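Local coordinates for protein dephospho-CoA kinase (Legionella pneumophila subsp. pneumophila, PDB 4TTR) that probably catalyses the last step of coenzyme A biosynthesis, the ATP-dependent phosphorylation of the 3'-hydroxyl group of dephospho-CoA, at residues V16-T22 with Y121-P127; K51-K56 with N76-R81; C60-I64 with L101-V105; F68-V72 with R83-I88; L128-K132 with P174-R179. All coordinates share one frame; numbering follows the deposited sequence.

Contact 1: V16-T22 with Y121-P127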
# COMPACT_ATOMS: atom_id res chain seq x y z
N VAL A 16 -9.50 -5.80 -16.48
CA VAL A 16 -10.33 -5.89 -15.28
C VAL A 16 -10.46 -4.52 -14.64
O VAL A 16 -9.48 -3.76 -14.58
CB VAL A 16 -9.74 -6.88 -14.25
CG1 VAL A 16 -10.65 -7.01 -13.04
CG2 VAL A 16 -9.49 -8.24 -14.88
N TYR A 17 -11.65 -4.19 -14.15
CA TYR A 17 -11.88 -2.92 -13.47
C TYR A 17 -11.12 -2.94 -12.14
O TYR A 17 -11.49 -3.66 -11.22
CB TYR A 17 -13.37 -2.68 -13.24
CG TYR A 17 -13.69 -1.24 -12.88
CD1 TYR A 17 -13.46 -0.76 -11.61
CD2 TYR A 17 -14.23 -0.37 -13.83
CE1 TYR A 17 -13.74 0.55 -11.27
CE2 TYR A 17 -14.52 0.94 -13.50
CZ TYR A 17 -14.28 1.40 -12.22
OH TYR A 17 -14.56 2.70 -11.88
N SER A 18 -10.05 -2.14 -12.07
CA SER A 18 -9.16 -2.16 -10.92
C SER A 18 -9.15 -0.84 -10.16
O SER A 18 -9.06 0.24 -10.75
CB SER A 18 -7.73 -2.50 -11.37
OG SER A 18 -7.24 -1.54 -12.28
N VAL A 19 -9.23 -0.94 -8.84
CA VAL A 19 -9.17 0.21 -7.95
C VAL A 19 -7.89 0.13 -7.14
O VAL A 19 -7.65 -0.84 -6.43
CB VAL A 19 -10.39 0.25 -7.01
CG1 VAL A 19 -10.26 1.39 -6.01
CG2 VAL A 19 -11.67 0.36 -7.81
N GLY A 20 -7.06 1.17 -7.26
CA GLY A 20 -5.84 1.25 -6.47
C GLY A 20 -6.15 1.70 -5.06
O GLY A 20 -6.78 2.74 -4.86
N LEU A 21 -5.71 0.92 -4.07
CA LEU A 21 -5.87 1.28 -2.67
C LEU A 21 -4.56 1.83 -2.10
O LEU A 21 -3.54 1.14 -2.05
CB LEU A 21 -6.33 0.07 -1.86
CG LEU A 21 -6.37 0.25 -0.33
CD1 LEU A 21 -7.34 1.34 0.06
CD2 LEU A 21 -6.72 -1.05 0.36
N THR A 22 -4.60 3.09 -1.67
CA THR A 22 -3.46 3.74 -1.04
C THR A 22 -3.88 4.31 0.30
O THR A 22 -5.07 4.47 0.58
CB THR A 22 -2.89 4.87 -1.91
OG1 THR A 22 -3.88 5.90 -2.09
CG2 THR A 22 -2.47 4.35 -3.26
N TYR A 121 -15.03 -6.28 -9.65
CA TYR A 121 -13.90 -5.39 -9.80
C TYR A 121 -12.82 -5.86 -8.83
O TYR A 121 -13.10 -6.67 -7.95
CB TYR A 121 -14.28 -3.93 -9.53
CG TYR A 121 -14.67 -3.64 -8.10
CD1 TYR A 121 -15.99 -3.77 -7.68
CD2 TYR A 121 -13.72 -3.25 -7.17
CE1 TYR A 121 -16.35 -3.52 -6.37
CE2 TYR A 121 -14.07 -3.00 -5.86
CZ TYR A 121 -15.38 -3.14 -5.47
OH TYR A 121 -15.74 -2.89 -4.17
N CYS A 122 -11.61 -5.35 -9.01
CA CYS A 122 -10.45 -5.80 -8.22
C CYS A 122 -9.84 -4.63 -7.46
O CYS A 122 -9.81 -3.51 -7.95
CB CYS A 122 -9.41 -6.45 -9.14
SG CYS A 122 -7.98 -7.18 -8.29
N LEU A 123 -9.35 -4.92 -6.26
CA LEU A 123 -8.66 -3.94 -5.44
C LEU A 123 -7.18 -4.27 -5.39
O LEU A 123 -6.80 -5.39 -5.05
CB LEU A 123 -9.26 -3.92 -4.04
CG LEU A 123 -8.94 -2.69 -3.18
CD1 LEU A 123 -9.71 -1.48 -3.67
CD2 LEU A 123 -9.27 -2.99 -1.74
N ILE A 124 -6.34 -3.30 -5.74
CA ILE A 124 -4.89 -3.47 -5.71
C ILE A 124 -4.28 -2.53 -4.67
O ILE A 124 -4.25 -1.31 -4.86
CB ILE A 124 -4.25 -3.19 -7.09
CG1 ILE A 124 -4.98 -3.97 -8.19
CG2 ILE A 124 -2.77 -3.55 -7.06
CD1 ILE A 124 -4.50 -3.65 -9.60
N GLU A 125 -3.81 -3.09 -3.56
CA GLU A 125 -3.14 -2.31 -2.53
C GLU A 125 -1.73 -1.95 -2.98
O GLU A 125 -0.92 -2.83 -3.24
CB GLU A 125 -3.10 -3.07 -1.21
CG GLU A 125 -2.61 -2.23 -0.04
CD GLU A 125 -2.47 -3.03 1.24
OE1 GLU A 125 -1.36 -3.05 1.81
OE2 GLU A 125 -3.47 -3.63 1.68
N ILE A 126 -1.47 -0.65 -3.07
CA ILE A 126 -0.22 -0.13 -3.62
C ILE A 126 0.35 0.95 -2.69
O ILE A 126 -0.35 1.41 -1.79
CB ILE A 126 -0.45 0.43 -5.04
CG1 ILE A 126 -1.50 1.54 -5.02
CG2 ILE A 126 -0.89 -0.69 -5.97
CD1 ILE A 126 -1.87 2.09 -6.38
N PRO A 127 1.62 1.34 -2.89
CA PRO A 127 2.19 2.34 -1.97
C PRO A 127 1.63 3.75 -2.17
O PRO A 127 1.12 4.07 -3.25
CB PRO A 127 3.69 2.31 -2.29
CG PRO A 127 3.77 1.80 -3.68
CD PRO A 127 2.64 0.82 -3.83

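Contact 2: K51-K56 with N76-R81. With PO4 (phosphate ion), chain C.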
# COMPACT_ATOMS: atom_id res chain seq x y z
N LYS A 51 7.22 -9.06 -0.60
CA LYS A 51 7.87 -9.90 0.40
C LYS A 51 8.14 -11.29 -0.16
O LYS A 51 9.22 -11.85 0.05
CB LYS A 51 7.01 -10.01 1.65
CG LYS A 51 7.03 -8.79 2.54
CD LYS A 51 6.44 -9.11 3.91
CE LYS A 51 6.16 -7.85 4.71
NZ LYS A 51 5.49 -8.17 6.01
N GLU A 52 7.16 -11.84 -0.87
CA GLU A 52 7.32 -13.14 -1.49
C GLU A 52 8.53 -13.13 -2.41
O GLU A 52 9.40 -14.00 -2.32
CB GLU A 52 6.06 -13.54 -2.28
CG GLU A 52 6.21 -14.84 -3.07
CD GLU A 52 5.02 -15.13 -3.96
OE1 GLU A 52 5.13 -16.03 -4.82
OE2 GLU A 52 3.97 -14.46 -3.81
N LEU A 53 8.60 -12.12 -3.28
CA LEU A 53 9.64 -12.05 -4.30
C LEU A 53 10.97 -11.53 -3.76
O LEU A 53 11.91 -11.32 -4.53
CB LEU A 53 9.17 -11.17 -5.45
CG LEU A 53 8.05 -11.80 -6.28
CD1 LEU A 53 7.43 -10.78 -7.21
CD2 LEU A 53 8.58 -12.99 -7.07
N THR A 54 11.05 -11.33 -2.45
CA THR A 54 12.32 -11.02 -1.80
C THR A 54 12.59 -12.05 -0.70
O THR A 54 13.28 -11.77 0.28
CB THR A 54 12.33 -9.60 -1.21
OG1 THR A 54 11.18 -9.40 -0.38
CG2 THR A 54 12.31 -8.58 -2.34
N SER A 55 12.04 -13.24 -0.89
CA SER A 55 12.33 -14.38 -0.03
C SER A 55 13.78 -14.80 -0.19
O SER A 55 14.46 -14.37 -1.12
CB SER A 55 11.41 -15.57 -0.37
OG SER A 55 10.15 -15.45 0.26
N LYS A 56 14.24 -15.65 0.72
CA LYS A 56 15.64 -16.07 0.73
C LYS A 56 16.08 -16.65 -0.62
O LYS A 56 15.48 -17.59 -1.14
CB LYS A 56 15.86 -17.10 1.84
CG LYS A 56 17.18 -16.94 2.59
CD LYS A 56 17.30 -17.94 3.73
CE LYS A 56 16.85 -17.35 5.06
NZ LYS A 56 16.52 -18.39 6.07
N ASN A 76 19.30 -14.38 10.56
CA ASN A 76 18.43 -15.33 9.87
C ASN A 76 18.86 -15.65 8.44
O ASN A 76 18.60 -16.74 7.94
CB ASN A 76 17.00 -14.80 9.82
CG ASN A 76 16.24 -15.02 11.10
OD1 ASN A 76 16.60 -15.86 11.92
ND2 ASN A 76 15.15 -14.27 11.27
N GLY A 77 19.48 -14.67 7.79
CA GLY A 77 19.64 -14.70 6.35
C GLY A 77 18.39 -14.12 5.70
O GLY A 77 18.30 -14.02 4.48
N GLU A 78 17.43 -13.73 6.54
CA GLU A 78 16.24 -13.03 6.08
C GLU A 78 16.54 -11.54 5.98
O GLU A 78 17.43 -11.04 6.67
CB GLU A 78 15.07 -13.28 7.05
CG GLU A 78 13.71 -13.32 6.39
CD GLU A 78 13.55 -14.50 5.46
OE1 GLU A 78 13.74 -15.65 5.91
OE2 GLU A 78 13.24 -14.28 4.27
N LEU A 79 15.81 -10.83 5.13
CA LEU A 79 16.01 -9.39 4.99
C LEU A 79 15.56 -8.65 6.24
O LEU A 79 14.56 -8.99 6.86
CB LEU A 79 15.24 -8.85 3.78
CG LEU A 79 15.82 -9.11 2.39
CD1 LEU A 79 14.89 -8.53 1.34
CD2 LEU A 79 17.21 -8.52 2.24
N ASP A 80 16.33 -7.63 6.61
CA ASP A 80 15.95 -6.71 7.67
C ASP A 80 14.99 -5.68 7.09
O ASP A 80 15.41 -4.60 6.67
CB ASP A 80 17.18 -6.04 8.28
CG ASP A 80 16.85 -5.23 9.53
OD1 ASP A 80 15.66 -4.88 9.73
OD2 ASP A 80 17.78 -4.93 10.30
N ARG A 81 13.71 -6.01 7.08
CA ARG A 81 12.71 -5.20 6.40
C ARG A 81 12.45 -3.88 7.11
O ARG A 81 12.14 -2.88 6.47
CB ARG A 81 11.42 -5.99 6.25
CG ARG A 81 11.57 -7.17 5.30
CD ARG A 81 10.27 -7.91 5.08
NE ARG A 81 10.49 -9.17 4.37
CZ ARG A 81 10.79 -9.27 3.08
NH1 ARG A 81 10.92 -8.18 2.34
NH2 ARG A 81 10.96 -10.46 2.53
P PO4 C . 10.31 -4.94 1.11
O1 PO4 C . 11.67 -5.09 1.75
O2 PO4 C . 10.00 -3.48 0.88
O3 PO4 C . 9.26 -5.55 2.02
O4 PO4 C . 10.30 -5.67 -0.22

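Contact 3: C60-I64 with L101-V105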
# COMPACT_ATOMS: atom_id res chain seq x y z
N CYS A 60 15.80 -10.91 -6.58
CA CYS A 60 15.66 -9.57 -6.00
C CYS A 60 16.25 -9.50 -4.59
O CYS A 60 16.82 -8.48 -4.21
CB CYS A 60 14.19 -9.16 -5.97
SG CYS A 60 13.54 -8.73 -7.59
N TYR A 61 16.09 -10.57 -3.84
CA TYR A 61 16.72 -10.69 -2.53
C TYR A 61 18.24 -10.53 -2.65
O TYR A 61 18.86 -9.84 -1.84
CB TYR A 61 16.35 -12.05 -1.92
CG TYR A 61 17.20 -12.54 -0.78
CD1 TYR A 61 18.42 -13.16 -1.02
CD2 TYR A 61 16.75 -12.45 0.53
CE1 TYR A 61 19.19 -13.64 0.02
CE2 TYR A 61 17.52 -12.93 1.58
CZ TYR A 61 18.74 -13.53 1.32
OH TYR A 61 19.50 -14.01 2.35
N GLN A 62 18.81 -11.14 -3.67
CA GLN A 62 20.25 -11.08 -3.90
C GLN A 62 20.70 -9.67 -4.28
O GLN A 62 21.72 -9.18 -3.79
CB GLN A 62 20.66 -12.07 -4.99
CG GLN A 62 20.54 -13.54 -4.56
CD GLN A 62 20.45 -14.51 -5.73
OE1 GLN A 62 20.42 -14.11 -6.89
NE2 GLN A 62 20.42 -15.80 -5.42
N ASP A 63 19.94 -9.01 -5.15
CA ASP A 63 20.28 -7.67 -5.61
C ASP A 63 20.15 -6.64 -4.50
O ASP A 63 20.93 -5.69 -4.43
CB ASP A 63 19.40 -7.26 -6.79
CG ASP A 63 19.57 -8.17 -7.99
OD1 ASP A 63 20.61 -8.86 -8.09
OD2 ASP A 63 18.66 -8.19 -8.85
N ILE A 64 19.16 -6.83 -3.64
CA ILE A 64 18.94 -5.94 -2.50
C ILE A 64 20.13 -5.99 -1.54
O ILE A 64 20.64 -4.95 -1.11
CB ILE A 64 17.64 -6.32 -1.75
CG1 ILE A 64 16.43 -5.86 -2.57
CG2 ILE A 64 17.57 -5.68 -0.37
CD1 ILE A 64 15.11 -6.44 -2.11
N LEU A 101 13.60 -1.94 -9.23
CA LEU A 101 14.05 -3.33 -9.18
C LEU A 101 12.87 -4.29 -9.11
O LEU A 101 12.85 -5.31 -9.81
CB LEU A 101 14.96 -3.55 -7.96
CG LEU A 101 15.42 -5.00 -7.72
CD1 LEU A 101 16.51 -5.40 -8.70
CD2 LEU A 101 15.89 -5.17 -6.28
N LEU A 102 11.89 -3.97 -8.27
CA LEU A 102 10.79 -4.88 -7.98
C LEU A 102 9.63 -4.76 -8.95
O LEU A 102 8.84 -5.69 -9.10
CB LEU A 102 10.29 -4.65 -6.56
CG LEU A 102 11.30 -4.91 -5.44
CD1 LEU A 102 10.75 -4.42 -4.11
CD2 LEU A 102 11.65 -6.39 -5.36
N HIS A 103 9.51 -3.61 -9.62
CA HIS A 103 8.34 -3.33 -10.45
C HIS A 103 8.07 -4.40 -11.52
O HIS A 103 6.92 -4.83 -11.67
CB HIS A 103 8.49 -1.96 -11.13
CG HIS A 103 7.60 -1.79 -12.33
ND1 HIS A 103 6.23 -1.83 -12.24
CD2 HIS A 103 7.90 -1.60 -13.63
CE1 HIS A 103 5.71 -1.66 -13.45
NE2 HIS A 103 6.70 -1.52 -14.31
N PRO A 104 9.11 -4.83 -12.26
CA PRO A 104 8.89 -5.83 -13.32
C PRO A 104 8.34 -7.16 -12.81
O PRO A 104 7.43 -7.71 -13.42
CB PRO A 104 10.29 -6.03 -13.90
CG PRO A 104 11.03 -4.80 -13.55
CD PRO A 104 10.51 -4.38 -12.23
N VAL A 105 8.88 -7.66 -11.70
CA VAL A 105 8.44 -8.95 -11.17
C VAL A 105 7.08 -8.82 -10.48
O VAL A 105 6.24 -9.71 -10.61
CB VAL A 105 9.47 -9.56 -10.18
CG1 VAL A 105 10.67 -10.12 -10.94
CG2 VAL A 105 9.91 -8.55 -9.13

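Contact 4: F68-V72 with R83-I88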
# COMPACT_ATOMS: atom_id res chain seq x y z
N PHE A 68 22.57 -2.83 -0.87
CA PHE A 68 22.60 -2.15 0.42
C PHE A 68 23.69 -2.69 1.33
O PHE A 68 24.11 -2.02 2.27
CB PHE A 68 21.24 -2.28 1.12
CG PHE A 68 20.14 -1.49 0.46
CD1 PHE A 68 20.18 -0.11 0.44
CD2 PHE A 68 19.07 -2.14 -0.13
CE1 PHE A 68 19.16 0.62 -0.17
CE2 PHE A 68 18.05 -1.42 -0.74
CZ PHE A 68 18.10 -0.04 -0.76
N GLY A 69 24.16 -3.91 1.06
CA GLY A 69 25.25 -4.49 1.82
C GLY A 69 24.77 -5.35 2.97
O GLY A 69 23.57 -5.57 3.14
N SER A 70 25.72 -5.82 3.77
CA SER A 70 25.45 -6.80 4.81
C SER A 70 24.54 -6.29 5.93
O SER A 70 23.97 -7.09 6.68
CB SER A 70 26.77 -7.27 5.42
OG SER A 70 27.56 -6.16 5.83
N SER A 71 24.38 -4.97 6.05
CA SER A 71 23.60 -4.40 7.14
C SER A 71 22.11 -4.77 7.06
O SER A 71 21.42 -4.79 8.08
CB SER A 71 23.75 -2.87 7.17
OG SER A 71 23.00 -2.24 6.14
N VAL A 72 21.62 -5.07 5.86
CA VAL A 72 20.20 -5.39 5.69
C VAL A 72 19.93 -6.90 5.72
O VAL A 72 18.82 -7.34 5.42
CB VAL A 72 19.63 -4.82 4.37
CG1 VAL A 72 19.75 -3.30 4.36
CG2 VAL A 72 20.31 -5.43 3.16
N ARG A 83 14.77 -2.17 8.68
CA ARG A 83 15.90 -1.35 8.29
C ARG A 83 15.73 -0.83 6.87
O ARG A 83 15.99 0.34 6.60
CB ARG A 83 17.21 -2.13 8.41
CG ARG A 83 18.42 -1.34 7.97
CD ARG A 83 19.71 -2.01 8.39
NE ARG A 83 20.88 -1.21 8.02
CZ ARG A 83 21.40 -0.24 8.77
NH1 ARG A 83 20.86 0.08 9.94
NH2 ARG A 83 22.46 0.42 8.34
N ILE A 84 15.30 -1.70 5.97
CA ILE A 84 15.10 -1.31 4.58
C ILE A 84 14.04 -0.20 4.50
O ILE A 84 14.24 0.78 3.79
CB ILE A 84 14.70 -2.52 3.71
CG1 ILE A 84 15.92 -3.42 3.53
CG2 ILE A 84 14.19 -2.06 2.34
CD1 ILE A 84 15.65 -4.76 2.86
N ARG A 85 12.95 -0.35 5.24
CA ARG A 85 11.91 0.69 5.25
C ARG A 85 12.47 2.03 5.72
O ARG A 85 12.16 3.07 5.15
CB ARG A 85 10.74 0.27 6.15
CG ARG A 85 9.68 -0.53 5.43
CD ARG A 85 8.49 -0.86 6.32
NE ARG A 85 8.54 -2.23 6.83
CZ ARG A 85 8.57 -2.58 8.12
NH1 ARG A 85 8.55 -1.66 9.08
NH2 ARG A 85 8.62 -3.86 8.44
N ASP A 86 13.30 2.00 6.76
CA ASP A 86 13.94 3.21 7.26
C ASP A 86 14.79 3.86 6.17
O ASP A 86 14.80 5.08 6.02
CB ASP A 86 14.82 2.91 8.48
CG ASP A 86 14.01 2.45 9.68
OD1 ASP A 86 12.78 2.64 9.68
OD2 ASP A 86 14.62 1.92 10.64
N ILE A 87 15.50 3.03 5.40
CA ILE A 87 16.35 3.54 4.33
C ILE A 87 15.51 4.13 3.21
O ILE A 87 15.77 5.23 2.74
CB ILE A 87 17.28 2.42 3.77
CG1 ILE A 87 18.31 2.01 4.82
CG2 ILE A 87 17.99 2.89 2.50
CD1 ILE A 87 19.17 0.81 4.44
N ILE A 88 14.49 3.38 2.79
CA ILE A 88 13.62 3.81 1.71
C ILE A 88 12.91 5.12 2.05
O ILE A 88 12.79 6.01 1.20
CB ILE A 88 12.56 2.71 1.39
CG1 ILE A 88 13.22 1.43 0.86
CG2 ILE A 88 11.53 3.19 0.38
CD1 ILE A 88 14.28 1.63 -0.21

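Contact 5: L128-K132 with P174-R179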
# COMPACT_ATOMS: atom_id res chain seq x y z
N LEU A 128 1.74 4.58 -1.14
CA LEU A 128 1.21 5.94 -1.15
C LEU A 128 1.72 6.75 -2.35
O LEU A 128 0.93 7.38 -3.06
CB LEU A 128 1.59 6.65 0.15
CG LEU A 128 1.25 8.14 0.28
CD1 LEU A 128 -0.26 8.36 0.25
CD2 LEU A 128 1.85 8.69 1.56
N LEU A 129 3.03 6.72 -2.56
CA LEU A 129 3.67 7.45 -3.65
C LEU A 129 3.96 6.54 -4.83
O LEU A 129 5.07 6.50 -5.35
CB LEU A 129 4.97 8.09 -3.17
CG LEU A 129 4.86 9.05 -1.98
CD1 LEU A 129 6.24 9.35 -1.44
CD2 LEU A 129 4.14 10.33 -2.39
N PHE A 130 2.94 5.80 -5.26
CA PHE A 130 3.11 4.85 -6.35
C PHE A 130 3.39 5.56 -7.67
O PHE A 130 2.85 6.63 -7.94
CB PHE A 130 1.87 3.96 -6.49
CG PHE A 130 0.64 4.69 -6.97
CD1 PHE A 130 -0.16 5.38 -6.09
CD2 PHE A 130 0.29 4.66 -8.31
CE1 PHE A 130 -1.29 6.05 -6.54
CE2 PHE A 130 -0.84 5.32 -8.76
CZ PHE A 130 -1.63 6.01 -7.87
N ASN A 131 4.27 4.97 -8.47
CA ASN A 131 4.56 5.48 -9.80
C ASN A 131 3.38 5.19 -10.72
O ASN A 131 3.03 4.03 -10.94
CB ASN A 131 5.84 4.85 -10.36
CG ASN A 131 6.31 5.51 -11.65
OD1 ASN A 131 5.54 6.19 -12.33
ND2 ASN A 131 7.57 5.31 -11.98
N LYS A 132 2.76 6.25 -11.24
CA LYS A 132 1.57 6.10 -12.07
C LYS A 132 1.91 5.36 -13.35
O LYS A 132 1.12 4.56 -13.84
CB LYS A 132 0.96 7.46 -12.41
CG LYS A 132 1.21 8.55 -11.38
CD LYS A 132 0.27 9.73 -11.58
CE LYS A 132 -0.76 9.79 -10.47
NZ LYS A 132 -1.85 10.75 -10.78
N PRO A 174 5.49 12.11 3.48
CA PRO A 174 5.36 12.85 2.22
C PRO A 174 4.12 13.73 2.22
O PRO A 174 3.10 13.35 2.80
CB PRO A 174 5.24 11.75 1.17
CG PRO A 174 5.63 10.47 1.85
CD PRO A 174 5.30 10.66 3.29
N ASN A 175 4.20 14.89 1.58
CA ASN A 175 3.03 15.73 1.45
C ASN A 175 2.00 15.04 0.57
O ASN A 175 2.36 14.39 -0.42
CB ASN A 175 3.40 17.10 0.89
CG ASN A 175 4.45 17.80 1.72
OD1 ASN A 175 4.18 18.23 2.85
ND2 ASN A 175 5.66 17.93 1.18
N LEU A 176 0.74 15.16 0.95
CA LEU A 176 -0.33 14.40 0.32
C LEU A 176 -1.10 15.23 -0.69
O LEU A 176 -1.96 14.70 -1.39
CB LEU A 176 -1.29 13.87 1.39
CG LEU A 176 -0.64 13.13 2.56
CD1 LEU A 176 -1.65 12.89 3.66
CD2 LEU A 176 -0.03 11.83 2.08
N GLU A 177 -0.80 16.53 -0.75
CA GLU A 177 -1.53 17.46 -1.60
C GLU A 177 -1.72 16.93 -3.02
O GLU A 177 -2.83 16.92 -3.54
CB GLU A 177 -0.80 18.81 -1.65
CG GLU A 177 -1.51 19.88 -2.47
CD GLU A 177 -0.85 21.24 -2.36
OE1 GLU A 177 0.19 21.35 -1.68
OE2 GLU A 177 -1.38 22.21 -2.95
N GLN A 178 -0.63 16.47 -3.62
CA GLN A 178 -0.67 15.98 -5.00
C GLN A 178 -1.47 14.67 -5.10
O GLN A 178 -2.24 14.48 -6.04
CB GLN A 178 0.75 15.77 -5.52
CG GLN A 178 0.85 15.65 -7.03
CD GLN A 178 2.29 15.52 -7.51
OE1 GLN A 178 2.61 14.63 -8.30
NE2 GLN A 178 3.16 16.41 -7.03
N ARG A 179 -1.27 13.79 -4.13
CA ARG A 179 -1.96 12.50 -4.12
C ARG A 179 -3.44 12.65 -3.73
O ARG A 179 -4.27 11.84 -4.14
CB ARG A 179 -1.26 11.53 -3.17
CG ARG A 179 0.18 11.22 -3.55
CD ARG A 179 0.27 10.48 -4.88
NE ARG A 179 1.66 10.30 -5.30
CZ ARG A 179 2.07 9.39 -6.19
NH1 ARG A 179 1.20 8.56 -6.76
NH2 ARG A 179 3.36 9.31 -6.50

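Contact 1: V16-T22 with Y121-P127
The carbonyl of C122 is approached by two donors of the neighbouring strand: V19 N hydrogen-bonds C122 O at 2.8 Å, and S18 CA adds a CA-H...O contact at 3.3 Å from the same oxygen. Four further backbone bonds extend the ladder, C122 N to Y17 O, I124 N to V19 O, L21 N to I124 O and I126 N to L21 O, all nearly straight at their hydrogens. The order of donors and the 31° between strand directions identify a parallel pair with S18 beside C122 and L21 beside E125. On one face V19, L21 and L123 form an apolar row. L123 uses both methyls: its CD1 reaches V19 CG1 at 3.7 Å, while its CD2 meets L21 CD2 at 3.8 Å. With L123 CG opposite its own backbone N (chi1 -163°), the fork sits between these two neighbours. The other face has S18 CB against I124 CD1. I126 CD1 comes within 4.1 Å of G20 CA, where there is no side chain. At the last rung T22 CG2 and I126 CG1 are tightly packed at 3.5 Å; T22 OG1 turns instead to L142 O on the next strand. Strand 18-23 thus lies between 122-125 and 140-145 in the parallel sheet, as in P-loop kinases, where the first strand leads into the nucleotide-binding loop; E125 touches K29 of that predicted ATP site.

Contact 2: K51-K56 with N76-R81
R81, with 79 Å² buried, meets T54 end-on through its guanidinium: R81 NH1 and NH2 both hydrogen-bond T54 OG1, at 3.0 and 3.1 Å, and the oxygen sits within 8° of the guanidinium plane. Two N-H groups therefore converge on one hydroxyl oxygen, which is also bonded to A50 O. K51 approaches from another direction, its CG 3.8 Å from R81 CZ and above the centre of the flat group, so the aliphatic part of the lysine lies over one face. R81 NH1 also makes a weak bond to O3 of a phosphate ion, 3.1 Å away, probably acquired from the crystallisation liquor. At the other end K56, with an equal area buried, bends at chi3 (-95°) and brings NZ to N76 O, a weak bond of 3.2 Å, and into a long salt bridge with E78 OE1 at 3.9 Å. Between these ends L79 CD1 rests on T54 CB at 3.8 Å. The contact joins the end of helix 46-52 and the turn after it to the loop entering helix 81-90, with L79 also touching Y61 and I65 of helix 59-68 and T54 touching L102 of helix 92-115.

Contact 3: C60-I64 with L101-V105
C60 and L101 lead an interface made of side-chain ends, with no hydrogen bond between the segments. The cysteine sulfur points across the gap and is met by three residues of the other helix: C60 SG lies 3.7 Å from L102 CD2, 3.9 Å from V105 CG2 and 4.2 Å from L101 CG. Its direction follows from chi1 of -73°, which sets SG opposite the carbonyl carbon of C60. L101 CG stands opposite its own backbone N (chi1 175°); of its two methyls, L101 CD2 is nearest I64 CG1 at 3.8 Å and L101 CD1 is nearest the carboxylate atom D63 OD2 at 3.5 Å. The L101 side chain runs obliquely to both D63 and I64. The parent elements are an antiparallel helix pair, 59-68 against 92-115, with local axes at 176° and 11.3 Å apart. That spacing is wide, and the contact is correspondingly made by the outer carbons and the sulfur, with 241 Å² buried in all. Both helices belong to the helical part of the chain between strands 42-45 and 122-125, away from the ATP-binding residues. Within this part I64 and L102 both also touch T54, which brings the turn after helix 46-52 against the pair. The long helix is kinked within the segment: the backbone N atoms of P104 and V105 lack bonds to the preceding turn, and the proline has no N-H to give.

Contact 4: F68-V72 with R83-I88
V72 CG1 occupies the apolar centre, 3.9 Å from I84 CG1 and 4.2 Å from I87 CD1. Its side chain crosses both isoleucines at about a right angle, and this single methyl meets two side chains on neighbouring turns of one helix. F68 extends the patch: its ring carbon CE1 lies 3.7 Å from I87 CG2, and CZ is 4.2 Å from I88 CD1. The F68 and I87 side chains run past each other in opposite directions; I87 uses CG2 for the ring and CD1 for the valine. These residues join the end of helix 59-68 and the short 3-10 turn ending at V72 to helix 81-90. The chain turns at G69, whose phi of 94° favours glycine. I84 and I88 also touch L98 of helix 92-115, and F68 touches E94, so the patch continues onto a third helix. At the exposed rim R83, extended from CG to NE, runs alongside S71 and meets its OG edge-on, near the guanidinium plane: R83 NE makes a weak bond of 3.0 Å to S71 OG, with 147° at the hydrogen. The backbone N of R83 is in turn bonded to D80 OD1, the cap at the start of the helix.

Contact 5: L128-K132 with P174-R179
This surface contact joins a loop that follows strand 122-125 to the start of helix 177-182, and its principal element is the side chain of R179. Bent at chi2 (-64°), the arginine reaches across to the loop and presents the edge of its guanidinium to F130 O: NH1 bonds this oxygen at 2.8 Å, in the carbonyl plane and on a lone pair, and NH2 adds a weak bond of 3.1 Å. NH1 also stands 3.5 Å above one face of the F130 ring, toward its rim; R179 CZ is 4.9 Å from the ring centroid and 24° off the normal, a cation-pi arrangement in which the two planes are tilted by 54°. One face of the guanidinium has L128 O and L129 CA over it. An apolar flank completes the contact: L129 CD1 packs on P174 CG at 3.5 Å, while L128 CD2 meets L176 CD2 at 3.7 Å, the two leucine side chains crossing nearly at right angles. Behind the loop, L128 touches L143 and F130 touches V141, both of strand 140-145, and L176 touches N24, which places this contact at the C-terminal ends of strands 18-23 and 122-125, where they run out into their loops.

Contact 1 is the buried core, built from backbone hydrogen bonds between sheet strands, whereas contacts 2, 3 and 4 are partly buried and contact 5 lies at the surface. Contacts 2, 3 and 4 share the helical region: T54 packs on I64 between contacts 2 and 3, D80 N and V72 O join contacts 2 and 4, and I64 meets I84 between contacts 3 and 4. Contact 3 has no hydrogen bond across it, contact 4 combines an apolar patch with one weak polar link, and contact 2 is chiefly polar. Arginines bond in contacts 2, 4 and 5: to a threonine hydroxyl, weakly to a serine hydroxyl, and to a backbone carbonyl. Contact 5 touches contact 1 through T22 and F130.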